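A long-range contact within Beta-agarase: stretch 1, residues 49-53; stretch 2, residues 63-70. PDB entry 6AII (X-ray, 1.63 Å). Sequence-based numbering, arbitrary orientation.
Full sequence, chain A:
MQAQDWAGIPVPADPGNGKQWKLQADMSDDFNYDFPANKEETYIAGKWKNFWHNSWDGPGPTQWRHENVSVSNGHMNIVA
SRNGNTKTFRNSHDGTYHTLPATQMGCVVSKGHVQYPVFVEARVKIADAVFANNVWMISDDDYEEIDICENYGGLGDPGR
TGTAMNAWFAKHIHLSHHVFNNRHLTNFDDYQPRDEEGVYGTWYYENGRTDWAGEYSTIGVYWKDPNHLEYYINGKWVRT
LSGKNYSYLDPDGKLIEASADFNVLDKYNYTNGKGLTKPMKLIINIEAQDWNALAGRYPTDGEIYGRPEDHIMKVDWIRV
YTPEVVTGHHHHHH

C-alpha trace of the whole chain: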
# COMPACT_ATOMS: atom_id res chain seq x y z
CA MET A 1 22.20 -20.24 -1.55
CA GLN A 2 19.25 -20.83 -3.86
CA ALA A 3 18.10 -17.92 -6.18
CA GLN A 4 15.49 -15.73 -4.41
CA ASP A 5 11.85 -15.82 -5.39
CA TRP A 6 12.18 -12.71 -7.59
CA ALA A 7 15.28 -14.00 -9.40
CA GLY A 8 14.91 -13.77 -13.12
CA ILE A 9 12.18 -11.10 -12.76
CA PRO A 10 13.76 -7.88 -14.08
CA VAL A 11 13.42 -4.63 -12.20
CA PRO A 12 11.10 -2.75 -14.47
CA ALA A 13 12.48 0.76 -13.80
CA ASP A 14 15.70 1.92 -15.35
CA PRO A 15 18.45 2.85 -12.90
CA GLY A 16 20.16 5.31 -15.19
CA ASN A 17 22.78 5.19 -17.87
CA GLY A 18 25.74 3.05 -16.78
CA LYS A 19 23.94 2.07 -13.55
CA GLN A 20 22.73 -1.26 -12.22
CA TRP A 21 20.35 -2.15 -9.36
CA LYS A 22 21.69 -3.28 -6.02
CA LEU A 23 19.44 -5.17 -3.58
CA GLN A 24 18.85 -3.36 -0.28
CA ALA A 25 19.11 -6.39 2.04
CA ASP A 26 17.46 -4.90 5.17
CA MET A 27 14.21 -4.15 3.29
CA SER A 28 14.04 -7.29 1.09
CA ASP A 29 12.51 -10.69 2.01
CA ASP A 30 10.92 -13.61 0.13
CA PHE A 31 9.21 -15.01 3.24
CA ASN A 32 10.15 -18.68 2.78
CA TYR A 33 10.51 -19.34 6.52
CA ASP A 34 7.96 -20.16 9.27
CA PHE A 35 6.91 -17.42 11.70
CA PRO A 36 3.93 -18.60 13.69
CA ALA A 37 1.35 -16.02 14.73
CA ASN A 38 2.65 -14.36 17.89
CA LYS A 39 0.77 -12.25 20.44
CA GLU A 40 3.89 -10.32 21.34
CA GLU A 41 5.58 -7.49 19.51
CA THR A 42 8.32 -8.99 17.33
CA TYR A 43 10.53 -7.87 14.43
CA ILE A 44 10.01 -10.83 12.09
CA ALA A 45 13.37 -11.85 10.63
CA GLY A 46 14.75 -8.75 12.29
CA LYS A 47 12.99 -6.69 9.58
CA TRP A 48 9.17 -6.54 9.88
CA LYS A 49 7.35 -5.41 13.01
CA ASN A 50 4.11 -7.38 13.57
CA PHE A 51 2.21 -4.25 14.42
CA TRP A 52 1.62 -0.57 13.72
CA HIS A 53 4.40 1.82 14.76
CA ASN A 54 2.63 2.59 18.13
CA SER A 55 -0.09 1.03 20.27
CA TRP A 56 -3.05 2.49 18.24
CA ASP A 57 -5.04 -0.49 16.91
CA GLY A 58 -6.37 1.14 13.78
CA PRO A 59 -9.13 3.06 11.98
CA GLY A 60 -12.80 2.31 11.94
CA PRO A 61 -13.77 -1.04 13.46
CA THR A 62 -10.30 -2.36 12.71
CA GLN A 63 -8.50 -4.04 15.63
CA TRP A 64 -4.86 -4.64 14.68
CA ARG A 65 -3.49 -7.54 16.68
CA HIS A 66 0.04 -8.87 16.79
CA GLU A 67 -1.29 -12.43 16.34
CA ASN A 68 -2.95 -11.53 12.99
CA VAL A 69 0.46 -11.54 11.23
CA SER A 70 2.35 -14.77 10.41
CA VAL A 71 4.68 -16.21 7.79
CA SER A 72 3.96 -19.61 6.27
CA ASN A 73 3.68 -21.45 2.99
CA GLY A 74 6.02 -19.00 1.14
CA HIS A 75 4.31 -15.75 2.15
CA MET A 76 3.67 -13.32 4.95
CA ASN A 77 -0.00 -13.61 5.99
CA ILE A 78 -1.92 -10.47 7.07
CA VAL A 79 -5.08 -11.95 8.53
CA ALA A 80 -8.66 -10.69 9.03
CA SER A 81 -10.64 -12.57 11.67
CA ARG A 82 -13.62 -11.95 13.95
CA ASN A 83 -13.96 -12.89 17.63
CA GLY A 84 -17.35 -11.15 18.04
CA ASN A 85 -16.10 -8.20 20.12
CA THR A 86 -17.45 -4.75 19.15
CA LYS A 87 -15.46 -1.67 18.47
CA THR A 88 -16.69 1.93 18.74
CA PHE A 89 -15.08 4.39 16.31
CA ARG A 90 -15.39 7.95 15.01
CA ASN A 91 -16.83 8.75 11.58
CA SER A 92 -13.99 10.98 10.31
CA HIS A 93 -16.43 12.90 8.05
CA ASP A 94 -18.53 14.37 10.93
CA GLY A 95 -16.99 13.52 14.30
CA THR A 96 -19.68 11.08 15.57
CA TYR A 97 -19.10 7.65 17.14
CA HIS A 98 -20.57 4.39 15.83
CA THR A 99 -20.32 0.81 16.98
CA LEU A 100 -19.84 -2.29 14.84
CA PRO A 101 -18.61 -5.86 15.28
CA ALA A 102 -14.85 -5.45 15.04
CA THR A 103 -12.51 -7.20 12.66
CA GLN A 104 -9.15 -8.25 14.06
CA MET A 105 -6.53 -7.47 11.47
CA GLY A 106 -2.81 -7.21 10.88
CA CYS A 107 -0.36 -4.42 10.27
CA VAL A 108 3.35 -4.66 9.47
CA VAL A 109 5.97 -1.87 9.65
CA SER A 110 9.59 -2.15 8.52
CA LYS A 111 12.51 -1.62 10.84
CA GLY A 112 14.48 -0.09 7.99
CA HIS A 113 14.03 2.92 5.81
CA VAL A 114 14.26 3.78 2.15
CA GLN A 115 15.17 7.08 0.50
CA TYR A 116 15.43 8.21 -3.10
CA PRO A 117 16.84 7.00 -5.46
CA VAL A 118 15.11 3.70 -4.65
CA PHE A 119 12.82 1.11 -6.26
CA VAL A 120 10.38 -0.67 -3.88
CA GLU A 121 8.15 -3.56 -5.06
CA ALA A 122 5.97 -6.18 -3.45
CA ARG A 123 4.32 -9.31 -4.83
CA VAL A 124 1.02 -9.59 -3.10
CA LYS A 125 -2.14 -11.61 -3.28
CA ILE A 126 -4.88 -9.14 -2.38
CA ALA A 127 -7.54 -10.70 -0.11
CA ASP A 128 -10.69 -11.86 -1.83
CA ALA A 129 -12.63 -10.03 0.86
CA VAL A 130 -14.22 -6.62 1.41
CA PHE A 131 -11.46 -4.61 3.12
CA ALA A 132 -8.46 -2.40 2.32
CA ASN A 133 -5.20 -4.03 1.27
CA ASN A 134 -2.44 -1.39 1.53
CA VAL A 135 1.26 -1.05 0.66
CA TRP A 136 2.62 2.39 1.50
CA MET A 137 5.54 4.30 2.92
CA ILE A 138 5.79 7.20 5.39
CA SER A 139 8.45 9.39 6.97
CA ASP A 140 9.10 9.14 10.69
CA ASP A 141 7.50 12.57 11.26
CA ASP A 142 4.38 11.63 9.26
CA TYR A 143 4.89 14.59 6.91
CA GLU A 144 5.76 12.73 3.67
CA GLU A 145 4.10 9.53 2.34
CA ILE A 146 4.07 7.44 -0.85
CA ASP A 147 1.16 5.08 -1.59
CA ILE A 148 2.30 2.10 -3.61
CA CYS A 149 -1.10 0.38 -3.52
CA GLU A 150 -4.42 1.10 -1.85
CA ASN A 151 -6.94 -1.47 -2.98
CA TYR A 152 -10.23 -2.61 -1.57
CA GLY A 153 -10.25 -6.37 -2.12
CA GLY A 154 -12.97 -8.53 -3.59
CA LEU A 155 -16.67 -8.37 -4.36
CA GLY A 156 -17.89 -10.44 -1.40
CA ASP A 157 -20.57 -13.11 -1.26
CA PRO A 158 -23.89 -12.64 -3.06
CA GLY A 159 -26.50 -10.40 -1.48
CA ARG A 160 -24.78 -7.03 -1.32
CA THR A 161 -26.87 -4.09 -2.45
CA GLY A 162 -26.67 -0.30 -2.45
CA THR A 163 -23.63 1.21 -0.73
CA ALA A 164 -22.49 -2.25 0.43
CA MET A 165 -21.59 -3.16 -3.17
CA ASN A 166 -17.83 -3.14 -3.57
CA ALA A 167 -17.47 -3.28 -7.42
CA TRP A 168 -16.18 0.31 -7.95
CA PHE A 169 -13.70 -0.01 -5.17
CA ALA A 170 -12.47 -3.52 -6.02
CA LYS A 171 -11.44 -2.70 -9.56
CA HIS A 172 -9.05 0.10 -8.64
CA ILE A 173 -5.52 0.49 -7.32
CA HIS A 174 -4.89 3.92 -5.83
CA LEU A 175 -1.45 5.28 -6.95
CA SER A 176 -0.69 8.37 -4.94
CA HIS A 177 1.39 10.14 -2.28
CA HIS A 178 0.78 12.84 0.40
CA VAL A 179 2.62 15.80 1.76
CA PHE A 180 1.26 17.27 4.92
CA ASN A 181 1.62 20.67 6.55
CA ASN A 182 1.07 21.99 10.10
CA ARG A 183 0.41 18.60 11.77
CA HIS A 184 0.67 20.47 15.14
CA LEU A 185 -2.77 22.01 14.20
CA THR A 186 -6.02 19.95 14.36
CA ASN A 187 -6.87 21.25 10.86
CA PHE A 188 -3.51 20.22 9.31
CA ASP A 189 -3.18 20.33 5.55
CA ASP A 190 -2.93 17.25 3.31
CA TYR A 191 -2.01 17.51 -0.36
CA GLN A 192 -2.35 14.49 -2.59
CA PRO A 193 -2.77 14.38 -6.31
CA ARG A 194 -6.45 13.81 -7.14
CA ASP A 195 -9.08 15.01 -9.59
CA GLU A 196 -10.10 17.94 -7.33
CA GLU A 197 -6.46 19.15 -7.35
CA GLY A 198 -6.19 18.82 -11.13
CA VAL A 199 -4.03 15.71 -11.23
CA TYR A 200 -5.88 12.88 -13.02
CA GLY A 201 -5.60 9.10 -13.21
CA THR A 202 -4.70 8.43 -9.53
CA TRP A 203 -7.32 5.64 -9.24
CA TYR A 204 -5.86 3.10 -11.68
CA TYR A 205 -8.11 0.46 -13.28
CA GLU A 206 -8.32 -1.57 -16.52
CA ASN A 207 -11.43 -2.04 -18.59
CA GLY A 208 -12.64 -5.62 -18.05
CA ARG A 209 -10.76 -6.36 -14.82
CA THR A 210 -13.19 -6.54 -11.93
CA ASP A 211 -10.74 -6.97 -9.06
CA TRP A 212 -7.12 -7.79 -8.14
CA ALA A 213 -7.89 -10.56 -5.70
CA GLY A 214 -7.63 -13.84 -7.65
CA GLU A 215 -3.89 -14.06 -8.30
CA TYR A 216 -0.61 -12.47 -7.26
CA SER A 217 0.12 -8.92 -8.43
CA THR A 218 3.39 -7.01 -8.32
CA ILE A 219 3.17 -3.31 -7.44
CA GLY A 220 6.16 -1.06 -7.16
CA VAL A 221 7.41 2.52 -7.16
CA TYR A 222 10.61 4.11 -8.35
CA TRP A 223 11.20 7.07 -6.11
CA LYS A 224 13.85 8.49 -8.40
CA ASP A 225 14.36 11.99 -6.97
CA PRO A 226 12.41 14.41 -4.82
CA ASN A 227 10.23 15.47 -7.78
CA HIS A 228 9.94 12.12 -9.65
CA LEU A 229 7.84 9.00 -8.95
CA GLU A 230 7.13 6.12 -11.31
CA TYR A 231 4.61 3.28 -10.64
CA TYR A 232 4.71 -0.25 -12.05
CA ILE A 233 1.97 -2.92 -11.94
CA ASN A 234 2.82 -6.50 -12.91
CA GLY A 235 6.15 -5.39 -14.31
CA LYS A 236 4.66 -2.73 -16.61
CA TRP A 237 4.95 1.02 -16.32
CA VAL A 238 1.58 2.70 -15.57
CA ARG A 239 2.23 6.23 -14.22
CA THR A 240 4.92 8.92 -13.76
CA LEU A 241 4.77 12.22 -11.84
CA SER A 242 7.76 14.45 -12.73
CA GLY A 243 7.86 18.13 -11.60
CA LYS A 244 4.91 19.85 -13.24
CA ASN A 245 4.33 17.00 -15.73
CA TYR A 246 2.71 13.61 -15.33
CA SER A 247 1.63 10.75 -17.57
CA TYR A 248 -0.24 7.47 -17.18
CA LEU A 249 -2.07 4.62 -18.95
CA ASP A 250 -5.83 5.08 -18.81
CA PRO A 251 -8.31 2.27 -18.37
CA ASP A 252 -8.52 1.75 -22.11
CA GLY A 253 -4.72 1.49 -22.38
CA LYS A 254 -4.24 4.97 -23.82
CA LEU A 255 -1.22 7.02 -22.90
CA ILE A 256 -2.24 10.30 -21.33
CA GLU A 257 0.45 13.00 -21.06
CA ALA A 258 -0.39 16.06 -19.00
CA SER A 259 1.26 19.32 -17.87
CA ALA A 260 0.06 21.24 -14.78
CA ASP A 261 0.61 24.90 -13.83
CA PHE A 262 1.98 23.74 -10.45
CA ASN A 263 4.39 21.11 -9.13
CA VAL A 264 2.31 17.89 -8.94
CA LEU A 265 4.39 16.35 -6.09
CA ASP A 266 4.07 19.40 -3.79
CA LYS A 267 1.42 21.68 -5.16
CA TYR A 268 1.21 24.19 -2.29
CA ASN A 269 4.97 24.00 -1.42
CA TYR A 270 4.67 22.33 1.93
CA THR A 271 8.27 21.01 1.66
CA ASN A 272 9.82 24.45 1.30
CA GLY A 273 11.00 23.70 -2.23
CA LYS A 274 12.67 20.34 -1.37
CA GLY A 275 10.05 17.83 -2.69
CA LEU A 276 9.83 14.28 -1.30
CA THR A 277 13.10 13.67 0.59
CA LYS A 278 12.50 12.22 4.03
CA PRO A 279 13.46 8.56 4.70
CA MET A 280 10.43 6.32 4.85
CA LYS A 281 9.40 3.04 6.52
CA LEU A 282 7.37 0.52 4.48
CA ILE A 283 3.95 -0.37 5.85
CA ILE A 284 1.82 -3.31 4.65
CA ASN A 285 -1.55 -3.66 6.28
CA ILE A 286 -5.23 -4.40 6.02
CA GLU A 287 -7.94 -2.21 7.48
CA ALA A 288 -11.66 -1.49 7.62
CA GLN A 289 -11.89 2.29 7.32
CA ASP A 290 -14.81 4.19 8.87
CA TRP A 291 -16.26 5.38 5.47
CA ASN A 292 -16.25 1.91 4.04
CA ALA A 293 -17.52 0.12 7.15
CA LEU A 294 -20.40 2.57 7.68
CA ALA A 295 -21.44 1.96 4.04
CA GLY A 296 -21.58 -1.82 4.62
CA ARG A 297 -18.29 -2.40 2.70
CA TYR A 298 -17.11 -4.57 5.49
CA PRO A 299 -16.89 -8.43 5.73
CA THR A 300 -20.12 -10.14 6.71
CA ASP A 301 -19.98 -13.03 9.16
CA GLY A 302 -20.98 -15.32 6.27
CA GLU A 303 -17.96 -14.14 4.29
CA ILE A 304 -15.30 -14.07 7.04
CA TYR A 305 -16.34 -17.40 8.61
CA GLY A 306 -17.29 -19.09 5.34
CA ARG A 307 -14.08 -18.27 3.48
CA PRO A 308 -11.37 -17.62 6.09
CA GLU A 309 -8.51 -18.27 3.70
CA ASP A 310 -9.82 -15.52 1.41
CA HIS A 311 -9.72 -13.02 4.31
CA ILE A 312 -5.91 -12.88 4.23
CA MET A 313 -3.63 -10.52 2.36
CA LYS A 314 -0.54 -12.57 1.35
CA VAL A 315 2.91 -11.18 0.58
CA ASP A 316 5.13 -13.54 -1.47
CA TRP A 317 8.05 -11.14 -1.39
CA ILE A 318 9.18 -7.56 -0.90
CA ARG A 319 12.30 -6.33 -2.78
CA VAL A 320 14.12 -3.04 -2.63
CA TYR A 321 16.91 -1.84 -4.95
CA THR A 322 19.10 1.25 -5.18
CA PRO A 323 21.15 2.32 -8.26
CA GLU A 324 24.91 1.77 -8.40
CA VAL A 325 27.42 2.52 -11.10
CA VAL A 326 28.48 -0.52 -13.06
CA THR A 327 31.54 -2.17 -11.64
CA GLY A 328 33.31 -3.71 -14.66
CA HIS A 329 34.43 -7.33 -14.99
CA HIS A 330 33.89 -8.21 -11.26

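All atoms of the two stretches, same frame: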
# COMPACT_ATOMS: atom_id res chain seq x y z
N LYS A 49 8.07 -5.42 11.76
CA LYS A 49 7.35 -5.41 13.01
C LYS A 49 5.94 -5.92 12.78
O LYS A 49 5.30 -5.45 11.85
CB LYS A 49 7.23 -4.01 13.60
CG LYS A 49 6.74 -3.93 15.06
CD LYS A 49 6.49 -2.49 15.44
CE LYS A 49 6.33 -2.16 16.90
NZ LYS A 49 5.74 -0.80 17.02
N ASN A 50 5.48 -6.83 13.63
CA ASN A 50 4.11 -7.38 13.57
C ASN A 50 3.05 -6.45 14.16
O ASN A 50 2.06 -6.95 14.68
CB ASN A 50 4.02 -8.76 14.17
CG ASN A 50 4.35 -8.85 15.65
OD1 ASN A 50 4.80 -7.86 16.22
ND2 ASN A 50 4.09 -10.02 16.24
N PHE A 51 3.22 -5.17 14.02
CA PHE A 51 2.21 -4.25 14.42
C PHE A 51 2.42 -2.91 13.74
O PHE A 51 3.43 -2.66 13.09
CB PHE A 51 2.26 -4.07 15.96
CG PHE A 51 0.93 -3.68 16.54
CD1 PHE A 51 -0.11 -4.61 16.60
CD2 PHE A 51 0.69 -2.40 16.99
CE1 PHE A 51 -1.36 -4.25 17.09
CE2 PHE A 51 -0.58 -2.03 17.46
CZ PHE A 51 -1.57 -2.97 17.57
N TRP A 52 1.49 -1.97 14.02
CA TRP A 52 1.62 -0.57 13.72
C TRP A 52 2.79 0.04 14.51
O TRP A 52 3.24 -0.61 15.44
CB TRP A 52 0.27 0.08 14.04
CG TRP A 52 0.17 1.55 13.93
CD1 TRP A 52 -0.09 2.47 14.93
CD2 TRP A 52 0.15 2.30 12.71
NE1 TRP A 52 -0.16 3.73 14.41
CE2 TRP A 52 -0.04 3.66 13.05
CE3 TRP A 52 0.32 1.95 11.37
CZ2 TRP A 52 -0.11 4.67 12.09
CZ3 TRP A 52 0.29 2.97 10.43
CH2 TRP A 52 0.08 4.30 10.79
N HIS A 53 3.18 1.26 14.18
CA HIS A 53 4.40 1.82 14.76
C HIS A 53 4.14 2.37 16.17
O HIS A 53 5.11 2.79 16.81
CB HIS A 53 5.07 2.74 13.73
CG HIS A 53 4.25 3.87 13.28
ND1 HIS A 53 3.94 4.92 14.11
CD2 HIS A 53 3.66 4.12 12.09
CE1 HIS A 53 3.20 5.80 13.45
NE2 HIS A 53 3.03 5.33 12.20
N GLN A 63 -9.27 -3.77 14.45
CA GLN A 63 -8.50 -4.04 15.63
C GLN A 63 -7.23 -4.79 15.25
O GLN A 63 -7.24 -6.01 15.12
CB GLN A 63 -9.27 -4.92 16.64
CG GLN A 63 -10.34 -4.13 17.39
CD GLN A 63 -11.09 -4.93 18.43
OE1 GLN A 63 -11.27 -6.14 18.33
NE2 GLN A 63 -11.54 -4.21 19.46
N TRP A 64 -6.18 -4.03 15.01
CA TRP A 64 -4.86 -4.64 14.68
C TRP A 64 -4.42 -5.44 15.88
O TRP A 64 -4.56 -4.94 17.03
CB TRP A 64 -3.83 -3.61 14.32
CG TRP A 64 -4.03 -2.97 12.99
CD1 TRP A 64 -4.53 -3.54 11.85
CD2 TRP A 64 -3.77 -1.61 12.67
NE1 TRP A 64 -4.55 -2.62 10.85
CE2 TRP A 64 -4.11 -1.43 11.32
CE3 TRP A 64 -3.23 -0.53 13.38
CZ2 TRP A 64 -3.94 -0.23 10.65
CZ3 TRP A 64 -3.10 0.68 12.72
CH2 TRP A 64 -3.44 0.83 11.38
N ARG A 65 -3.94 -6.66 15.62
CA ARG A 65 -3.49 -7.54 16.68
C ARG A 65 -2.18 -8.13 16.21
O ARG A 65 -2.09 -8.56 15.08
CB ARG A 65 -4.51 -8.63 16.96
CG ARG A 65 -5.80 -8.15 17.62
CD ARG A 65 -5.54 -7.59 19.00
NE ARG A 65 -6.77 -7.13 19.66
CZ ARG A 65 -7.19 -5.87 19.73
NH1 ARG A 65 -6.57 -4.88 19.07
NH2 ARG A 65 -8.26 -5.60 20.50
N HIS A 66 -1.24 -8.26 17.13
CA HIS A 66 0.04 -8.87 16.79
C HIS A 66 -0.18 -10.27 16.19
O HIS A 66 0.53 -10.66 15.21
CB HIS A 66 0.91 -9.03 18.06
CG HIS A 66 1.35 -7.71 18.59
ND1 HIS A 66 0.70 -7.08 19.65
CD2 HIS A 66 2.29 -6.84 18.17
CE1 HIS A 66 1.24 -5.91 19.86
NE2 HIS A 66 2.27 -5.76 19.03
N GLU A 67 -1.11 -11.05 16.72
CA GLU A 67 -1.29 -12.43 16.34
C GLU A 67 -2.02 -12.60 15.00
O GLU A 67 -2.33 -13.71 14.60
CB GLU A 67 -2.05 -13.23 17.41
CG GLU A 67 -3.39 -12.63 17.79
CD GLU A 67 -3.38 -11.69 18.99
OE1 GLU A 67 -2.44 -10.85 19.12
OE2 GLU A 67 -4.40 -11.71 19.73
N ASN A 68 -2.30 -11.49 14.30
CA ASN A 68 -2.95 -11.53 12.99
C ASN A 68 -1.90 -11.33 11.88
O ASN A 68 -2.27 -11.10 10.73
CB ASN A 68 -4.08 -10.51 12.88
CG ASN A 68 -5.36 -11.05 13.50
OD1 ASN A 68 -5.37 -11.37 14.71
ND2 ASN A 68 -6.44 -11.22 12.73
N VAL A 69 -0.62 -11.50 12.23
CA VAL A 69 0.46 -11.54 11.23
C VAL A 69 1.23 -12.85 11.42
O VAL A 69 1.67 -13.17 12.51
CB VAL A 69 1.42 -10.33 11.36
CG1 VAL A 69 2.62 -10.44 10.40
CG2 VAL A 69 0.74 -8.99 11.15
N SER A 70 1.50 -13.55 10.32
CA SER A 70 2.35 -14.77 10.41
C SER A 70 3.10 -14.89 9.08
O SER A 70 2.90 -14.11 8.16
CB SER A 70 1.51 -15.99 10.68
OG SER A 70 0.66 -16.25 9.58
O HOH W 1 -0.59 -6.65 13.47
O HOH W 2 2.63 -12.31 14.89

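Stretch 1 (residues 49-53) leaves an extended Lys-49 and runs on irregularly through Asn-50, Phe-51, Trp-52 and His-53, while stretch 2 enters as a strand at Gln-63 and Trp-64, makes a short 3-10 turn at His-66 and Glu-67, and leaves as a strand at Val-69 and Ser-70. The backbones come nearest at Asn-50 and His-66, whose CA atoms lie 5.4 Å apart. The turn is closed by a hydrogen bond from Asn-68 N to Arg-65 O (3.0 Å) and a weak one from Val-69 N to His-66 O (3.3 Å). No direct hydrogen bond joins the stretches; the nearest substitute is a CA-H...O contact from His-66 CA to Asn-50 O (3.5 Å), almost straight at the hydrogen (167°). Water does the polar bridging. Water 1 lies 2.9 Å from Asn-50 O and 2.9 Å from Arg-65 O, linking two carbonyls that cannot bond to each other. Water 2 accepts from Asn-50 ND2 (3.0 Å) and lies 2.7 Å from His-66 O and 2.7 Å from Val-69 O, so the amide of Asn-50 reaches the turn through a single solvent molecule.

The whole contact buries 423 Å², both sides summed, and most of it is aromatic. Phe-51, chi1 in t, lays its ring against that of His-66 in an offset stack, centroids 4.3 Å apart and planes at 27°. The CA-to-CB bond of His-66 points sideways, but its m rotamer brings the ring closer to stretch 1, with NE2 3.5 Å from Phe-51 CB. The flat imidazole can thus cover one face of the phenyl ring while its own edge meets Asn-50, His-66 CD2 lying 3.3 Å from Asn-50 OD1. At the edge of the Phe-51 ring, CE1 lies 3.3 Å from Trp-64 O; Phe-51 CE1 also makes an apolar contact with Trp-64 CB (3.8 Å). Within stretch 2 that same carbonyl accepts a hydrogen bond from Arg-65 NH1 (2.9 Å from Trp-64 O); the CA-to-CB bond of Arg-65 points away from stretch 1.

Trp-52 and Trp-64 both direct CA-to-CB toward the opposing stretch. Trp-64 CZ3 sits over one face of the Trp-52 ring, 3.6 Å from Trp-52 CG, and the planes are inclined at 31°; the broad indole of the buried Trp-64 offers apolar surface for this contact. Just after the 3-10 segment, Val-69 CB lies 4.1 Å from Asn-50 CB, a compact branched side chain against the aliphatic part of the asparagine. Lys-49 scarcely touches stretch 2, but its extended side chain braces stretch 1 through a hydrogen bond from Lys-49 NZ to Trp-52 O (3.0 Å).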